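PDB 3MMZ: putative HAD family hydrolase, which forms the KdsC-like HAD hydrolase domain, probably a phosphatase, of a longer protein that probably makes CMP-N-acylneuraminates from CTP and an N-acylneuraminate. Local coordinates for residues Ala70-Ala73 and Arg74-Lys77; Leu89-Lys92 and Gln93-Glu96; Ile151-Ile154 and Ala155-Leu159. All coordinates share one frame; numbering follows the deposited sequence.

How the contacts relate
All three contacts join side chains three to four residues apart on one helix, and their differences follow largely from where that helix lies. Contact 3, its centre about 10 Å from the centre of the chain, is the most buried, and it combines a tryptophan face, a doubly used carbonyl and a bridging water. Contact 2, its centre about 16 Å from that point and on the opposite side from contact 3, is two-faced: apolar groups lie on the sheet and a lysine-glutamate pair is exposed. Contacts 2 and 3 both pack on strand 105-109. Contact 1, partly buried like contact 2, ends its helix near a second subunit; contact 3 also reaches a second subunit, through Arg152.

Contact 1. Residues Ala70-Ala73 and Arg74-Lys77; sequences AARA and RKLK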
# COMPACT_ATOMS: atom_id res chain seq x y z
N ALA D 70 8.87 10.83 29.71
CA ALA D 70 8.58 11.95 30.59
C ALA D 70 8.62 13.27 29.83
O ALA D 70 7.85 14.18 30.14
CB ALA D 70 9.55 11.98 31.75
N ALA D 71 9.54 13.37 28.87
CA ALA D 71 9.67 14.55 28.04
C ALA D 71 8.39 14.77 27.23
O ALA D 71 7.92 15.89 27.11
CB ALA D 71 10.89 14.43 27.12
N ARG D 72 7.83 13.68 26.70
CA ARG D 72 6.55 13.73 25.99
C ARG D 72 5.43 14.11 26.95
O ARG D 72 4.60 14.97 26.64
CB ARG D 72 6.24 12.38 25.33
CG ARG D 72 4.95 12.36 24.53
CD ARG D 72 4.98 13.43 23.43
NE ARG D 72 3.83 13.32 22.54
CZ ARG D 72 3.40 14.29 21.74
NH1 ARG D 72 4.03 15.45 21.67
NH2 ARG D 72 2.33 14.06 20.99
N ALA D 73 5.42 13.48 28.12
CA ALA D 73 4.39 13.72 29.12
C ALA D 73 4.41 15.20 29.55
O ALA D 73 3.35 15.80 29.74
CB ALA D 73 4.59 12.80 30.32
N ARG D 74 5.61 15.76 29.66
CA ARG D 74 5.82 17.18 30.02
C ARG D 74 5.18 18.11 28.99
O ARG D 74 4.41 19.00 29.35
CB ARG D 74 7.32 17.48 30.15
CG ARG D 74 7.66 18.65 31.06
CD ARG D 74 9.12 18.58 31.56
NE ARG D 74 10.10 18.72 30.48
CZ ARG D 74 10.93 17.76 30.07
NH1 ARG D 74 11.78 18.00 29.08
NH2 ARG D 74 10.92 16.56 30.64
N LYS D 75 5.48 17.87 27.71
CA LYS D 75 4.91 18.67 26.63
C LYS D 75 3.38 18.56 26.58
O LYS D 75 2.70 19.55 26.31
CB LYS D 75 5.60 18.31 25.29
CG LYS D 75 4.69 17.81 24.16
CD LYS D 75 3.91 18.91 23.46
CE LYS D 75 4.71 19.59 22.36
NZ LYS D 75 3.80 20.46 21.58
N LEU D 76 2.86 17.37 26.85
CA LEU D 76 1.41 17.14 26.85
C LEU D 76 0.72 17.62 28.14
O LEU D 76 -0.51 17.62 28.21
CB LEU D 76 1.12 15.65 26.64
CG LEU D 76 1.53 15.01 25.31
CD1 LEU D 76 1.28 13.50 25.35
CD2 LEU D 76 0.81 15.66 24.14
N LYS D 77 1.50 18.02 29.15
CA LYS D 77 0.96 18.43 30.46
C LYS D 77 0.14 17.33 31.15
O LYS D 77 -0.91 17.60 31.75
CB LYS D 77 0.11 19.71 30.35
CG LYS D 77 0.81 20.93 29.77
CD LYS D 77 -0.21 22.05 29.58
CE LYS D 77 0.46 23.42 29.47
NZ LYS D 77 0.83 23.73 28.06
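Arg74, near the end of helix 68-76, gives its N-H to Ala70 O (2.8 Å). Its side chain runs out and then bends back at chi3 (65°), bringing NH2 to 3.5 Å from Ala71 CA; a small alanine lets the guanidinium come that close. Lys75 repeats the helical bond, N to Ala71 O at 3.2 Å, and its stem lies alongside Arg72, with CG 3.5 Å from Arg72 NH1. Two like charges are thus brought near each other, but Lys75 NZ is salt-bridged to Glu64 of the second subunit, which probably offsets part of the repulsion between the two cations. Leu76 binds through N to Arg72 O (3.0 Å) and sets CD2 over the centre of the Arg72 guanidinium, 3.8 Å above its plane. The bend at chi2 of Arg72 (57°) swings that flat group under the leucine. With an alanine in place of Arg72, Leu76 would probably lose the surface beneath CD2, and a gap would open beside the Lys75 stem. Lys77 leaves the helix with a positive phi of 59°, in a Schellman motif, its N bonded to Arg74 O at 3.1 Å. Helix 68-76 links the neighbouring parallel strands 57-62 and 80-82 in a beta-alpha-beta unit; Arg72 also touches Phe19 and, across the interface, Ile30 of the second subunit.

Contact 2. Residues Leu89-Lys92 and Gln93-Glu96; sequences LALK and QWCE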
# COMPACT_ATOMS: atom_id res chain seq x y z
N LEU D 89 -0.08 -3.50 38.61
CA LEU D 89 -0.17 -3.14 40.04
C LEU D 89 -0.09 -1.63 40.25
O LEU D 89 -0.83 -1.07 41.07
CB LEU D 89 0.94 -3.82 40.84
CG LEU D 89 0.92 -5.34 40.84
CD1 LEU D 89 2.11 -5.87 41.62
CD2 LEU D 89 -0.39 -5.84 41.44
N ALA D 90 0.80 -0.99 39.50
CA ALA D 90 0.94 0.46 39.54
C ALA D 90 -0.38 1.11 39.13
O ALA D 90 -0.82 2.09 39.74
CB ALA D 90 2.08 0.91 38.65
N LEU D 91 -1.01 0.54 38.11
CA LEU D 91 -2.29 1.03 37.60
C LEU D 91 -3.44 0.80 38.58
O LEU D 91 -4.26 1.70 38.79
CB LEU D 91 -2.60 0.38 36.24
CG LEU D 91 -3.92 0.68 35.52
CD1 LEU D 91 -4.20 2.17 35.41
CD2 LEU D 91 -3.87 0.04 34.12
N LYS D 92 -3.51 -0.39 39.17
CA LYS D 92 -4.56 -0.69 40.15
C LYS D 92 -4.50 0.28 41.33
O LYS D 92 -5.53 0.82 41.73
CB LYS D 92 -4.46 -2.14 40.63
CG LYS D 92 -5.62 -2.58 41.52
CD LYS D 92 -5.68 -4.09 41.64
CE LYS D 92 -6.75 -4.55 42.62
NZ LYS D 92 -6.31 -4.37 44.03
N GLN D 93 -3.30 0.51 41.85
CA GLN D 93 -3.06 1.44 42.95
C GLN D 93 -3.42 2.89 42.56
O GLN D 93 -4.07 3.60 43.34
CB GLN D 93 -1.60 1.35 43.41
CG GLN D 93 -1.28 2.12 44.69
CD GLN D 93 0.22 2.32 44.91
OE1 GLN D 93 0.83 1.70 45.79
NE2 GLN D 93 0.82 3.20 44.11
N TRP D 94 -3.01 3.31 41.37
CA TRP D 94 -3.31 4.66 40.88
C TRP D 94 -4.82 4.90 40.80
O TRP D 94 -5.31 5.92 41.29
CB TRP D 94 -2.63 4.89 39.53
CG TRP D 94 -2.83 6.26 38.97
CD1 TRP D 94 -2.08 7.36 39.23
CD2 TRP D 94 -3.83 6.66 38.03
NE1 TRP D 94 -2.56 8.44 38.52
CE2 TRP D 94 -3.63 8.04 37.78
CE3 TRP D 94 -4.89 6.00 37.38
CZ2 TRP D 94 -4.44 8.77 36.90
CZ3 TRP D 94 -5.70 6.73 36.51
CH2 TRP D 94 -5.47 8.10 36.27
N CYS D 95 -5.55 3.94 40.22
CA CYS D 95 -7.01 4.01 40.16
C CYS D 95 -7.62 4.21 41.55
O CYS D 95 -8.49 5.06 41.73
CB CYS D 95 -7.59 2.73 39.57
SG CYS D 95 -7.25 2.58 37.80
N GLU D 96 -7.17 3.40 42.50
CA GLU D 96 -7.64 3.46 43.88
C GLU D 96 -7.42 4.85 44.47
O GLU D 96 -8.30 5.43 45.11
CB GLU D 96 -6.90 2.43 44.74
CG GLU D 96 -7.23 0.96 44.45
CD GLU D 96 -6.54 0.01 45.43
OE1 GLU D 96 -6.69 0.20 46.66
OE2 GLU D 96 -5.86 -0.93 44.98
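Leu91 O receives the N-H of Cys95 at 3.0 Å in an almost straight bond (173°). The same carbonyl oxygen lies 3.3 Å from Cys95 SG. Cys95 keeps SG beside its own backbone N (chi1 -70°), which directs the sulfur back toward Leu91, whose CD1 meets it at 3.9 Å. That same methyl comes obliquely to the indole of Trp94, 4.4 Å from CE3, a looser touch. Leu91 CD1 thus meets two neighbouring side chains of the next turn: a branched aliphatic chain suits the place because one methyl can serve both a sulfur and a ring. On the solvent side Lys92 runs out extended as far as CE, CG anti to the backbone N (chi1 -173°), and turns at its last torsion to bring NZ to 3.6 Å from Glu96 OE2, a long salt bridge. The two chains slant across one another, and Glu96 CG rests 3.2 Å from Lys92 O. Opposite charges four residues apart fit an exposed helix face, since both chains can span one turn while staying in water. The inner side packs on the sheet: Leu91 on Leu61 and Tyr107, Trp94 on Thr57 and Leu59, and Cys95 on Val105. Lys92, though exposed, also touches Leu120 of helix 115-120. Helix 87-98 is therefore amphipathic, lying across parallel strands 57-62 and 105-109 with its charged pair turned outward, as expected of a helix flanking the central sheet of a Rossmann-like HAD domain.

Contact 3. Residues Ile151-Ile154 and Ala155-Leu159; sequences IREI and ASWIL
Trp157 lays one face of its indole over the preceding turn: Glu153 O sits 3.5 Å above the ring plane toward its rim, and Ile154 CA lies over the same face. Ile154 adds CG1 at 4.0 Å from Trp157 CZ3, the two side chains slanting past each other. A large flat ring suits this place because it can cover both backbone and aliphatic atoms. Glu153 O does further work, accepting Trp157 N at 3.2 Å and Ser156 OG at 2.7 Å. For the second bond the serine OG stands between its own N and carbonyl carbon (chi1 77°), which turns the hydroxyl back toward the helix; a short polar side chain is what can reach so near a carbonyl. The extended Glu153 chain carries its carboxylate close to the indole, turned 69° from the ring plane. A water lies at the edge of the ring, in its plane, where it accepts the NE1 hydrogen of Trp157 at 2.7 Å and donates to Glu153 OE2 at 2.5 Å, tying the two polar ends together. Further out, Glu153 is positioned by Thr143 OG1 and the Val144 N-H. Ile154 is seated on Leu106, Val108 and Val125 of the sheet, and Trp157 also meets Val125 and Pro7. Arg152 turns to another partner, a salt bridge with Asp111 of the second subunit. With hydrogen-bond donors gathered round it, the Glu153 carboxylate is probably stabilised as the anion, and the shared water gives both the acid and the indole N-H a matching partner.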
# COMPACT_ATOMS: atom_id res chain seq x y z
N ILE D 151 -4.19 7.58 19.07
CA ILE D 151 -4.83 8.27 20.19
C ILE D 151 -5.78 9.36 19.69
O ILE D 151 -6.86 9.57 20.27
CB ILE D 151 -3.81 8.86 21.21
CG1 ILE D 151 -2.67 7.84 21.52
CG2 ILE D 151 -4.52 9.27 22.51
CD1 ILE D 151 -3.16 6.46 21.95
N ARG D 152 -5.41 10.01 18.59
CA ARG D 152 -6.32 10.96 17.96
C ARG D 152 -7.63 10.28 17.53
O ARG D 152 -8.70 10.84 17.72
CB ARG D 152 -5.69 11.69 16.78
CG ARG D 152 -6.47 12.97 16.45
CD ARG D 152 -6.47 13.25 15.00
NE ARG D 152 -7.41 14.32 14.61
CZ ARG D 152 -8.72 14.14 14.43
NH1 ARG D 152 -9.48 15.16 14.05
NH2 ARG D 152 -9.28 12.95 14.64
N GLU D 153 -7.53 9.07 16.98
CA GLU D 153 -8.72 8.29 16.62
C GLU D 153 -9.61 8.00 17.84
O GLU D 153 -10.82 8.19 17.79
CB GLU D 153 -8.32 6.99 15.93
CG GLU D 153 -9.49 6.17 15.42
CD GLU D 153 -9.07 4.89 14.71
OE1 GLU D 153 -7.86 4.60 14.64
OE2 GLU D 153 -9.97 4.16 14.22
N ILE D 154 -9.00 7.52 18.93
CA ILE D 154 -9.72 7.29 20.18
C ILE D 154 -10.38 8.57 20.69
O ILE D 154 -11.53 8.57 21.14
CB ILE D 154 -8.79 6.67 21.25
CG1 ILE D 154 -8.25 5.32 20.74
CG2 ILE D 154 -9.51 6.50 22.60
CD1 ILE D 154 -7.10 4.75 21.57
N ALA D 155 -9.67 9.69 20.60
CA ALA D 155 -10.23 10.96 21.02
C ALA D 155 -11.51 11.27 20.25
O ALA D 155 -12.46 11.82 20.83
CB ALA D 155 -9.19 12.10 20.86
N SER D 156 -11.56 10.89 18.97
CA SER D 156 -12.75 11.14 18.14
C SER D 156 -13.91 10.23 18.49
O SER D 156 -15.07 10.63 18.34
CB SER D 156 -12.44 11.08 16.63
OG SER D 156 -12.31 9.75 16.17
N TRP D 157 -13.62 9.02 18.98
CA TRP D 157 -14.68 8.16 19.52
C TRP D 157 -15.36 8.83 20.71
O TRP D 157 -16.59 8.85 20.82
CB TRP D 157 -14.12 6.81 19.99
CG TRP D 157 -13.51 5.95 18.94
CD1 TRP D 157 -13.65 6.07 17.58
CD2 TRP D 157 -12.71 4.79 19.16
NE1 TRP D 157 -12.95 5.07 16.95
CE2 TRP D 157 -12.36 4.27 17.89
CE3 TRP D 157 -12.23 4.15 20.32
CZ2 TRP D 157 -11.56 3.13 17.74
CZ3 TRP D 157 -11.42 3.02 20.17
CH2 TRP D 157 -11.11 2.52 18.89
N ILE D 158 -14.55 9.36 21.62
CA ILE D 158 -15.03 9.95 22.86
C ILE D 158 -15.68 11.31 22.63
O ILE D 158 -16.74 11.61 23.19
CB ILE D 158 -13.88 10.07 23.92
CG1 ILE D 158 -13.16 8.72 24.14
CG2 ILE D 158 -14.38 10.67 25.24
CD1 ILE D 158 -14.07 7.59 24.56
N LEU D 159 -15.07 12.14 21.79
CA LEU D 159 -15.47 13.55 21.67
C LEU D 159 -16.18 13.92 20.36
O LEU D 159 -16.72 15.02 20.22
CB LEU D 159 -14.26 14.47 21.87
CG LEU D 159 -13.52 14.31 23.20
CD1 LEU D 159 -12.20 15.07 23.16
CD2 LEU D 159 -14.39 14.74 24.39
O HOH W 1 -12.43 4.41 14.35